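Local coordinates for putative alpha KG dependent 2,4-D dioxygenase (PDB 5J92), which probably catalyses an iron(II)- and 2-oxoglutarate-dependent oxidation of the kind carried out by TfdA-type dioxygenases, at residues D60-G71 / R133-I141; T117-A125 / W264-P275. All blocks are in the same frame, centred on the assembly; numbering follows the deposited sequence. Where two conformers were deposited one is given.

Contact 1 of 2, residues D60-G71 / R133-I141; sequences DDQLLAFAAGFG and RYSFLLSYI
One face of the F136 ring receives the methyl group of A67, whose CB lies 3.7 Å from the F136 centroid in a CH-pi contact, while CD2 of F70 comes in at the ring's edge. The F66 ring meets the same phenyl obliquely, its CE2 being 3.6 Å from CE2 of F136, and CE2 of F70 lies over one face of F66. With CG anti to its own carbonyl carbon (chi1 -56°), the F70 ring swings between Y134 and F136 and turns its edge to the face of Y134, centroids 5.6 Å apart and planes at 64°. CB of F70 packs on CD2 of Y134. Toward the start of the helix L63 continues the apolar layer, its methyls reaching CB of F136 and of L138. NH1 of R133 donates to O of F70 (3.0 Å), which lies in the guanidinium plane, and NE of R133 forms a salt bridge with D292. At the other end a water joins OD1 of D60, also bonded to H286, to OH of Y140. Helix 60-67 runs nearly antiparallel to strand 134-139, at 157°, and covers the outer face of the major sheet in the double-stranded beta-helix fold of the cupin clan.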
loop_
_atom_site.group_PDB
_atom_site.type_symbol
_atom_site.label_atom_id
_atom_site.label_comp_id
_atom_site.label_asym_id
_atom_site.label_seq_id
_atom_site.Cartn_x
_atom_site.Cartn_y
_atom_site.Cartn_z
ATOM N N ASP A 60 10.020 19.638 28.699
ATOM C CA ASP A 60 9.913 20.107 27.320
ATOM C C ASP A 60 10.993 21.126 26.981
ATOM O O ASP A 60 11.506 21.141 25.858
ATOM C CB ASP A 60 8.524 20.697 27.073
ATOM C CG ASP A 60 7.463 19.629 26.997
ATOM O OD1 ASP A 60 7.831 18.445 26.871
ATOM O OD2 ASP A 60 6.267 19.966 27.022
ATOM N N ASP A 61 11.340 22.003 27.925
ATOM C CA ASP A 61 12.434 22.933 27.671
ATOM C C ASP A 61 13.713 22.182 27.335
ATOM O O ASP A 61 14.413 22.529 26.378
ATOM C CB ASP A 61 12.663 23.836 28.882
ATOM C CG ASP A 61 11.566 24.856 29.060
ATOM O OD1 ASP A 61 10.869 25.144 28.059
ATOM O OD2 ASP A 61 11.409 25.370 30.194
ATOM N N GLN A 62 14.019 21.130 28.092
ATOM C CA GLN A 62 15.250 20.398 27.833
ATOM C C GLN A 62 15.160 19.610 26.534
ATOM O O GLN A 62 16.147 19.515 25.798
ATOM C CB GLN A 62 15.572 19.503 29.026
ATOM C CG GLN A 62 15.864 20.324 30.273
ATOM C CD GLN A 62 15.729 19.525 31.546
ATOM O OE1 GLN A 62 15.056 18.495 31.572
ATOM N NE2 GLN A 62 16.339 20.011 32.622
ATOM N N LEU A 63 13.977 19.073 26.211
ATOM C CA LEU A 63 13.797 18.408 24.922
ATOM C C LEU A 63 14.032 19.375 23.767
ATOM O O LEU A 63 14.747 19.059 22.805
ATOM C CB LEU A 63 12.393 17.821 24.827
ATOM C CG LEU A 63 12.028 17.233 23.465
ATOM C CD1 LEU A 63 12.920 16.047 23.129
ATOM C CD2 LEU A 63 10.539 16.868 23.404
ATOM N N LEU A 64 13.430 20.565 23.846
ATOM C CA LEU A 64 13.626 21.562 22.801
ATOM C C LEU A 64 15.080 22.006 22.728
ATOM O O LEU A 64 15.616 22.216 21.636
ATOM C CB LEU A 64 12.712 22.761 23.038
ATOM C CG LEU A 64 11.236 22.523 22.730
ATOM C CD1 LEU A 64 10.425 23.743 23.101
ATOM C CD2 LEU A 64 11.050 22.188 21.259
ATOM N N ALA A 65 15.733 22.157 23.881
ATOM C CA ALA A 65 17.131 22.574 23.883
ATOM C C ALA A 65 18.022 21.527 23.228
ATOM O O ALA A 65 18.955 21.865 22.489
ATOM C CB ALA A 65 17.593 22.847 25.315
ATOM N N PHE A 66 17.748 20.246 23.485
ATOM C CA PHE A 66 18.501 19.181 22.828
ATOM C C PHE A 66 18.279 19.210 21.321
ATOM O O PHE A 66 19.236 19.192 20.537
ATOM C CB PHE A 66 18.105 17.827 23.422
ATOM C CG PHE A 66 18.648 16.641 22.665
ATOM C CD1 PHE A 66 19.997 16.341 22.686
ATOM C CD2 PHE A 66 17.798 15.818 21.954
ATOM C CE1 PHE A 66 20.492 15.247 21.990
ATOM C CE2 PHE A 66 18.281 14.728 21.256
ATOM C CZ PHE A 66 19.634 14.442 21.271
ATOM N N ALA A 67 17.015 19.293 20.899
ATOM C CA ALA A 67 16.707 19.331 19.476
ATOM C C ALA A 67 17.400 20.500 18.780
ATOM O O ALA A 67 17.920 20.349 17.669
ATOM C CB ALA A 67 15.193 19.410 19.289
ATOM N N ALA A 68 17.443 21.668 19.433
ATOM C CA ALA A 68 17.998 22.874 18.828
ATOM C C ALA A 68 19.491 22.767 18.547
ATOM O O ALA A 68 20.037 23.646 17.868
ATOM C CB ALA A 68 17.717 24.088 19.710
ATOM N N GLY A 69 20.171 21.747 19.071
ATOM C CA GLY A 69 21.563 21.557 18.713
ATOM C C GLY A 69 21.787 21.016 17.309
ATOM O O GLY A 69 22.917 21.085 16.817
ATOM N N PHE A 70 20.742 20.518 16.642
ATOM C CA PHE A 70 20.893 19.889 15.336
ATOM C C PHE A 70 20.269 20.670 14.191
ATOM O O PHE A 70 20.442 20.285 13.031
ATOM C CB PHE A 70 20.304 18.472 15.368
ATOM C CG PHE A 70 20.913 17.612 16.435
ATOM C CD1 PHE A 70 22.122 16.964 16.213
ATOM C CD2 PHE A 70 20.321 17.512 17.684
ATOM C CE1 PHE A 70 22.697 16.168 17.209
ATOM C CE2 PHE A 70 20.892 16.730 18.690
ATOM C CZ PHE A 70 22.083 16.068 18.450
ATOM N N GLY A 71 19.563 21.744 14.476
ATOM C CA GLY A 71 18.995 22.569 13.441
ATOM C C GLY A 71 18.036 23.555 14.055
ATOM O O GLY A 71 17.749 23.499 15.254
ATOM N N ARG A 133 14.410 18.395 9.240
ATOM C CA ARG A 133 15.671 17.669 9.320
ATOM C C ARG A 133 15.465 16.479 10.259
ATOM O O ARG A 133 14.992 15.430 9.832
ATOM C CB ARG A 133 16.797 18.584 9.798
ATOM C CG ARG A 133 18.177 17.927 9.809
ATOM C CD ARG A 133 19.263 18.944 10.119
ATOM N NE ARG A 133 19.460 19.877 9.009
ATOM C CZ ARG A 133 20.170 20.997 9.083
ATOM N NH1 ARG A 133 20.755 21.347 10.223
ATOM N NH2 ARG A 133 20.295 21.771 8.012
ATOM N N TYR A 134 15.765 16.645 11.538
ATOM C CA TYR A 134 15.504 15.629 12.546
ATOM C C TYR A 134 14.166 15.897 13.218
ATOM O O TYR A 134 13.834 17.047 13.531
ATOM C CB TYR A 134 16.596 15.615 13.606
ATOM C CG TYR A 134 17.989 15.309 13.098
ATOM C CD1 TYR A 134 18.393 13.998 12.892
ATOM C CD2 TYR A 134 18.906 16.332 12.837
ATOM C CE1 TYR A 134 19.662 13.701 12.439
ATOM C CE2 TYR A 134 20.183 16.047 12.374
ATOM C CZ TYR A 134 20.555 14.723 12.184
ATOM O OH TYR A 134 21.815 14.396 11.737
ATOM N N SER A 135 13.417 14.830 13.466
ATOM C CA SER A 135 12.245 14.881 14.328
ATOM C C SER A 135 12.553 14.143 15.624
ATOM O O SER A 135 13.386 13.233 15.651
ATOM C CB SER A 135 11.023 14.270 13.633
ATOM O OG SER A 135 10.634 15.042 12.497
ATOM N N PHE A 136 11.893 14.557 16.711
ATOM C CA PHE A 136 12.132 14.019 18.043
ATOM C C PHE A 136 10.800 13.693 18.700
ATOM O O PHE A 136 9.861 14.501 18.652
ATOM C CB PHE A 136 12.902 15.014 18.925
ATOM C CG PHE A 136 14.174 15.536 18.308
ATOM C CD1 PHE A 136 14.137 16.530 17.333
ATOM C CD2 PHE A 136 15.410 15.046 18.719
ATOM C CE1 PHE A 136 15.295 17.012 16.764
ATOM C CE2 PHE A 136 16.583 15.525 18.153
ATOM C CZ PHE A 136 16.528 16.522 17.181
ATOM N N LEU A 137 10.727 12.516 19.329
ATOM C CA LEU A 137 9.531 12.048 20.019
ATOM C C LEU A 137 9.955 11.492 21.368
ATOM O O LEU A 137 10.765 10.562 21.427
ATOM C CB LEU A 137 8.804 10.962 19.216
ATOM C CG LEU A 137 7.646 11.297 18.275
ATOM C CD1 LEU A 137 7.077 10.019 17.650
ATOM C CD2 LEU A 137 6.557 12.100 18.979
ATOM N N LEU A 138 9.404 12.041 22.446
ATOM C CA LEU A 138 9.694 11.568 23.797
ATOM C C LEU A 138 8.423 10.972 24.386
ATOM O O LEU A 138 7.407 11.663 24.515
ATOM C CB LEU A 138 10.228 12.706 24.667
ATOM C CG LEU A 138 10.561 12.405 26.129
ATOM C CD1 LEU A 138 11.616 11.309 26.278
ATOM C CD2 LEU A 138 11.010 13.675 26.796
ATOM N N SER A 139 8.477 9.694 24.748
ATOM C CA SER A 139 7.291 8.986 25.213
ATOM C C SER A 139 7.077 9.204 26.706
ATOM O O SER A 139 8.007 9.059 27.506
ATOM C CB SER A 139 7.400 7.491 24.919
ATOM O OG SER A 139 8.384 6.895 25.739
ATOM N N TYR A 140 5.844 9.548 27.073
ATOM C CA TYR A 140 5.424 9.660 28.459
ATOM C C TYR A 140 4.575 8.478 28.896
ATOM O O TYR A 140 4.768 7.954 29.995
ATOM C CB TYR A 140 4.643 10.963 28.681
ATOM C CG TYR A 140 5.524 12.171 28.909
ATOM C CD1 TYR A 140 6.465 12.566 27.959
ATOM C CD2 TYR A 140 5.427 12.907 30.083
ATOM C CE1 TYR A 140 7.274 13.674 28.171
ATOM C CE2 TYR A 140 6.227 14.010 30.307
ATOM C CZ TYR A 140 7.148 14.393 29.348
ATOM O OH TYR A 140 7.938 15.499 29.585
ATOM N N ILE A 141 3.613 8.064 28.074
ATOM C CA ILE A 141 2.715 6.957 28.405
ATOM C C ILE A 141 2.613 6.064 27.176
ATOM O O ILE A 141 2.271 6.544 26.090
ATOM C CB ILE A 141 1.325 7.446 28.855
ATOM C CG1 ILE A 141 1.447 8.392 30.064
ATOM C CG2 ILE A 141 0.443 6.270 29.207
ATOM C CD1 ILE A 141 0.103 8.997 30.566
HETATM O O HOH W 1 9.287 16.400 27.699
#

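Contact 2 of 2, residues T117-A125 / W264-P275; sequences TSRRWHSDA and WDNRALMHRGRP. With FE2 (Fe (II) ion), chain E.
The contact carries the facial triad of two histidines and one carboxylate found in the iron(II)/2-oxoglutarate dioxygenases, with H122 and D124 on loop 117-125 and H271 on strand 269-273. NE2 of H122 and OD1 of D124 each lie 2.5 Å from the iron, and NE2 of H271 completes the three protein ligands. An antiparallel hydrogen-bonded pair between H122 and H271 brings the two backbones together; in each histidine CG sits between the backbone N and the carbonyl carbon, a setting that turns the ring so that NE2 meets the iron, and the imidazole planes are 52° apart. The rotation of the H122 ring is fixed from behind: its ND1 donates to O of R120 (2.7 Å), close to the ring plane and nearly along the C=O axis.

D124 is held from the second shell. Its N donates to OD1 of N266 from above the amide plane, while OD2, the oxygen turned from the iron, is hydrogen-bonded to S135, which also bonds ND2 of N266. Next to D124 in the chain, OG of S123 donates to the main-chain O of N266 (2.9 Å).

Beyond the metal, R272 lies flat along W121, ring and guanidinium planes only 8° apart, with CD 3.6 Å from the centroid of the five-membered ring of W121. SD and CE of M270 close on CB of W121. The polar end of R272 is bound by Q150 and by E243 of the second subunit, so this flank of the site reaches the dimer interface. A further backbone bond, from N of G273 to O of S118, ties the segments beyond the metal ligands. R119, salt-bridged to D236 of the second subunit, sets one face of its guanidinium on the ring of P275, CZ lying 3.7 Å from CG of P275.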
loop_
_atom_site.group_PDB
_atom_site.type_symbol
_atom_site.label_atom_id
_atom_site.label_comp_id
_atom_site.label_asym_id
_atom_site.label_seq_id
_atom_site.Cartn_x
_atom_site.Cartn_y
_atom_site.Cartn_z
ATOM N N THR A 117 -3.604 10.705 9.483
ATOM C CA THR A 117 -2.661 10.865 8.380
ATOM C C THR A 117 -1.280 10.340 8.743
ATOM O O THR A 117 -0.538 9.901 7.855
ATOM C CB THR A 117 -2.572 12.327 7.950
ATOM O OG1 THR A 117 -2.051 13.110 9.031
ATOM C CG2 THR A 117 -3.958 12.831 7.576
ATOM N N SER A 118 -0.923 10.346 10.032
ATOM C CA SER A 118 0.371 9.810 10.437
ATOM C C SER A 118 0.430 8.288 10.364
ATOM O O SER A 118 1.525 7.724 10.493
ATOM C CB SER A 118 0.721 10.275 11.852
ATOM O OG SER A 118 1.211 11.601 11.829
ATOM N N ARG A 119 -0.706 7.616 10.140
ATOM C CA ARG A 119 -0.688 6.173 9.930
ATOM C C ARG A 119 -0.264 5.799 8.516
ATOM O O ARG A 119 -0.092 4.610 8.226
ATOM C CB ARG A 119 -2.060 5.569 10.246
ATOM C CG ARG A 119 -2.453 5.704 11.699
ATOM C CD ARG A 119 -3.852 5.179 11.946
ATOM N NE ARG A 119 -4.172 5.218 13.369
ATOM C CZ ARG A 119 -5.299 4.765 13.891
ATOM N NH1 ARG A 119 -6.232 4.233 13.108
ATOM N NH2 ARG A 119 -5.494 4.848 15.202
ATOM N N ARG A 120 -0.093 6.791 7.647
ATOM C CA ARG A 120 0.415 6.595 6.299
ATOM C C ARG A 120 1.893 6.975 6.252
ATOM O O ARG A 120 2.316 7.953 6.883
ATOM C CB ARG A 120 -0.409 7.427 5.302
ATOM C CG ARG A 120 -1.858 6.902 5.153
ATOM C CD ARG A 120 -2.895 7.989 4.941
ATOM N NE ARG A 120 -4.240 7.440 4.725
ATOM C CZ ARG A 120 -5.141 7.221 5.686
ATOM N NH1 ARG A 120 -4.855 7.494 6.950
ATOM N NH2 ARG A 120 -6.340 6.735 5.388
ATOM N N TRP A 121 2.680 6.191 5.512
ATOM C CA TRP A 121 4.120 6.440 5.409
ATOM C C TRP A 121 4.400 7.839 4.873
ATOM O O TRP A 121 3.889 8.227 3.816
ATOM C CB TRP A 121 4.780 5.426 4.474
ATOM C CG TRP A 121 4.864 4.021 4.974
ATOM C CD1 TRP A 121 4.096 2.964 4.573
ATOM C CD2 TRP A 121 5.798 3.504 5.936
ATOM N NE1 TRP A 121 4.497 1.816 5.239
ATOM C CE2 TRP A 121 5.534 2.132 6.079
ATOM C CE3 TRP A 121 6.833 4.077 6.691
ATOM C CZ2 TRP A 121 6.266 1.314 6.947
ATOM C CZ3 TRP A 121 7.568 3.257 7.557
ATOM C CH2 TRP A 121 7.274 1.897 7.668
ATOM N N HIS A 122 5.231 8.600 5.584
ATOM C CA HIS A 122 5.532 9.956 5.134
ATOM C C HIS A 122 6.891 10.392 5.680
ATOM O O HIS A 122 7.468 9.747 6.556
ATOM C CB HIS A 122 4.414 10.914 5.567
ATOM C CG HIS A 122 4.272 11.014 7.046
ATOM N ND1 HIS A 122 3.761 9.985 7.812
ATOM C CD2 HIS A 122 4.606 12.002 7.912
ATOM C CE1 HIS A 122 3.777 10.335 9.085
ATOM N NE2 HIS A 122 4.281 11.554 9.174
ATOM N N SER A 123 7.411 11.483 5.124
ATOM C CA SER A 123 8.594 12.173 5.630
ATOM C C SER A 123 8.173 13.577 6.058
ATOM O O SER A 123 7.499 14.277 5.295
ATOM C CB SER A 123 9.697 12.244 4.569
ATOM O OG SER A 123 10.876 12.856 5.087
ATOM N N ASP A 124 8.539 13.968 7.282
ATOM C CA ASP A 124 7.973 15.169 7.908
ATOM C C ASP A 124 8.188 16.426 7.077
ATOM O O ASP A 124 9.316 16.749 6.695
ATOM C CB ASP A 124 8.562 15.372 9.300
ATOM C CG ASP A 124 7.960 14.418 10.305
ATOM O OD1 ASP A 124 7.016 13.720 9.881
ATOM O OD2 ASP A 124 8.413 14.370 11.478
ATOM N N ALA A 125 7.094 17.163 6.853
ATOM C CA ALA A 125 7.105 18.467 6.185
ATOM C C ALA A 125 7.726 18.418 4.788
ATOM O O ALA A 125 8.186 19.454 4.268
ATOM C CB ALA A 125 7.806 19.532 7.041
ATOM N N TRP A 264 14.923 10.927 14.679
ATOM C CA TRP A 264 15.064 10.326 13.360
ATOM C C TRP A 264 15.287 11.384 12.289
ATOM O O TRP A 264 14.794 12.515 12.378
ATOM C CB TRP A 264 13.865 9.409 12.998
ATOM C CG TRP A 264 12.542 10.095 12.690
ATOM C CD1 TRP A 264 12.099 10.542 11.471
ATOM C CD2 TRP A 264 11.495 10.369 13.617
ATOM N NE1 TRP A 264 10.838 11.101 11.592
ATOM C CE2 TRP A 264 10.445 11.000 12.901
ATOM C CE3 TRP A 264 11.340 10.154 14.991
ATOM C CZ2 TRP A 264 9.268 11.399 13.511
ATOM C CZ3 TRP A 264 10.158 10.565 15.594
ATOM C CH2 TRP A 264 9.143 11.180 14.858
ATOM N N ASP A 265 16.072 10.994 11.288
ATOM C CA ASP A 265 16.507 11.874 10.200
ATOM C C ASP A 265 15.527 11.711 9.041
ATOM O O ASP A 265 15.544 10.707 8.329
ATOM C CB ASP A 265 17.947 11.535 9.819
ATOM C CG ASP A 265 18.570 12.542 8.845
ATOM O OD1 ASP A 265 17.822 13.335 8.228
ATOM O OD2 ASP A 265 19.819 12.544 8.721
ATOM N N ASN A 266 14.649 12.703 8.860
ATOM C CA ASN A 266 13.684 12.659 7.768
ATOM C C ASN A 266 14.343 12.668 6.392
ATOM O O ASN A 266 13.695 12.298 5.407
ATOM C CB ASN A 266 12.703 13.827 7.894
ATOM C CG ASN A 266 11.822 13.707 9.124
ATOM O OD1 ASN A 266 10.854 12.967 9.111
ATOM N ND2 ASN A 266 12.160 14.428 10.188
ATOM N N ARG A 267 15.613 13.067 6.302
ATOM C CA ARG A 267 16.318 13.108 5.023
ATOM C C ARG A 267 16.642 11.726 4.481
ATOM O O ARG A 267 17.050 11.625 3.322
ATOM C CB ARG A 267 17.614 13.913 5.163
ATOM C CG ARG A 267 17.395 15.340 5.649
ATOM C CD ARG A 267 18.700 16.025 6.016
ATOM N NE ARG A 267 19.335 15.429 7.191
ATOM C CZ ARG A 267 20.384 15.959 7.809
ATOM N NH1 ARG A 267 20.907 17.099 7.357
ATOM N NH2 ARG A 267 20.907 15.360 8.874
ATOM N N ALA A 268 16.461 10.667 5.286
ATOM C CA ALA A 268 16.784 9.307 4.879
ATOM C C ALA A 268 15.642 8.325 5.103
ATOM O O ALA A 268 15.830 7.125 4.889
ATOM C CB ALA A 268 18.022 8.802 5.639
ATOM N N LEU A 269 14.474 8.785 5.541
ATOM C CA LEU A 269 13.463 7.861 6.022
ATOM C C LEU A 269 12.073 8.279 5.592
ATOM O O LEU A 269 11.824 9.424 5.209
ATOM C CB LEU A 269 13.455 7.770 7.556
ATOM C CG LEU A 269 14.729 7.292 8.229
ATOM C CD1 LEU A 269 14.731 7.742 9.655
ATOM C CD2 LEU A 269 14.764 5.758 8.128
ATOM N N MET A 270 11.175 7.310 5.691
ATOM C CA MET A 270 9.761 7.528 5.899
ATOM C C MET A 270 9.441 6.902 7.246
ATOM O O MET A 270 10.182 6.037 7.743
ATOM C CB MET A 270 8.908 6.895 4.791
ATOM C CG MET A 270 8.802 7.732 3.512
ATOM S SD MET A 270 7.489 7.171 2.422
ATOM C CE MET A 270 7.890 5.444 2.250
ATOM N N HIS A 271 8.361 7.361 7.856
ATOM C CA HIS A 271 7.929 6.743 9.101
ATOM C C HIS A 271 6.410 6.780 9.154
ATOM O O HIS A 271 5.756 7.503 8.400
ATOM C CB HIS A 271 8.518 7.450 10.317
ATOM C CG HIS A 271 7.952 8.815 10.525
ATOM N ND1 HIS A 271 8.360 9.908 9.789
ATOM C CD2 HIS A 271 6.977 9.257 11.352
ATOM C CE1 HIS A 271 7.666 10.966 10.162
ATOM N NE2 HIS A 271 6.827 10.598 11.114
ATOM N N ARG A 272 5.853 6.006 10.076
ATOM C CA ARG A 272 4.414 6.015 10.273
ATOM C C ARG A 272 4.131 5.518 11.675
ATOM O O ARG A 272 4.911 4.745 12.232
ATOM C CB ARG A 272 3.684 5.138 9.244
ATOM C CG ARG A 272 3.911 3.634 9.446
ATOM C CD ARG A 272 3.150 2.771 8.433
ATOM N NE ARG A 272 3.356 1.343 8.709
ATOM C CZ ARG A 272 2.626 0.363 8.183
ATOM N NH1 ARG A 272 1.652 0.660 7.348
ATOM N NH2 ARG A 272 2.859 -0.914 8.506
ATOM N N GLY A 273 3.002 5.962 12.227
ATOM C CA GLY A 273 2.516 5.433 13.484
ATOM C C GLY A 273 1.554 4.283 13.250
ATOM O O GLY A 273 0.915 4.188 12.209
ATOM N N ARG A 274 1.504 3.381 14.210
ATOM C CA ARG A 274 0.611 2.239 14.169
ATOM C C ARG A 274 -0.495 2.408 15.194
ATOM O O ARG A 274 -0.251 2.966 16.267
ATOM C CB ARG A 274 1.372 0.931 14.448
ATOM C CG ARG A 274 2.505 0.645 13.443
ATOM C CD ARG A 274 1.948 0.279 12.067
ATOM N NE ARG A 274 1.159 -0.942 12.149
ATOM C CZ ARG A 274 0.013 -1.139 11.513
ATOM N NH1 ARG A 274 -0.497 -0.178 10.757
ATOM N NH2 ARG A 274 -0.640 -2.285 11.659
ATOM N N PRO A 275 -1.712 1.953 14.908
ATOM C CA PRO A 275 -2.771 2.035 15.920
ATOM C C PRO A 275 -2.367 1.261 17.169
ATOM O O PRO A 275 -1.588 0.308 17.107
ATOM C CB PRO A 275 -3.981 1.388 15.235
ATOM C CG PRO A 275 -3.677 1.407 13.761
ATOM C CD PRO A 275 -2.168 1.278 13.676
HETATM FE FE FE2 E . 5.321 12.516 11.186
HETATM O O HOH W 2 -0.018 2.687 10.222
HETATM O O HOH W 3 0.610 3.185 6.062
#

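Contact 1 is mostly buried and apolar, a helix packed on strand 132-139 through aromatic rings and leucines. Contact 2 is only partly buried and far more polar: it lies near the centre of the chain, holds the iron, and extends to the second subunit, which does not touch contact 1. The two share a sheet, since strands 132-139 and 261-265 are neighbours in it. Residues of 133-141 that point away from helix 60-67 serve the other side: S135 reaches the second shell of the iron site, and L137 packs on W264. One strand therefore presents an apolar face to contact 1 and a second-shell hydroxyl to contact 2.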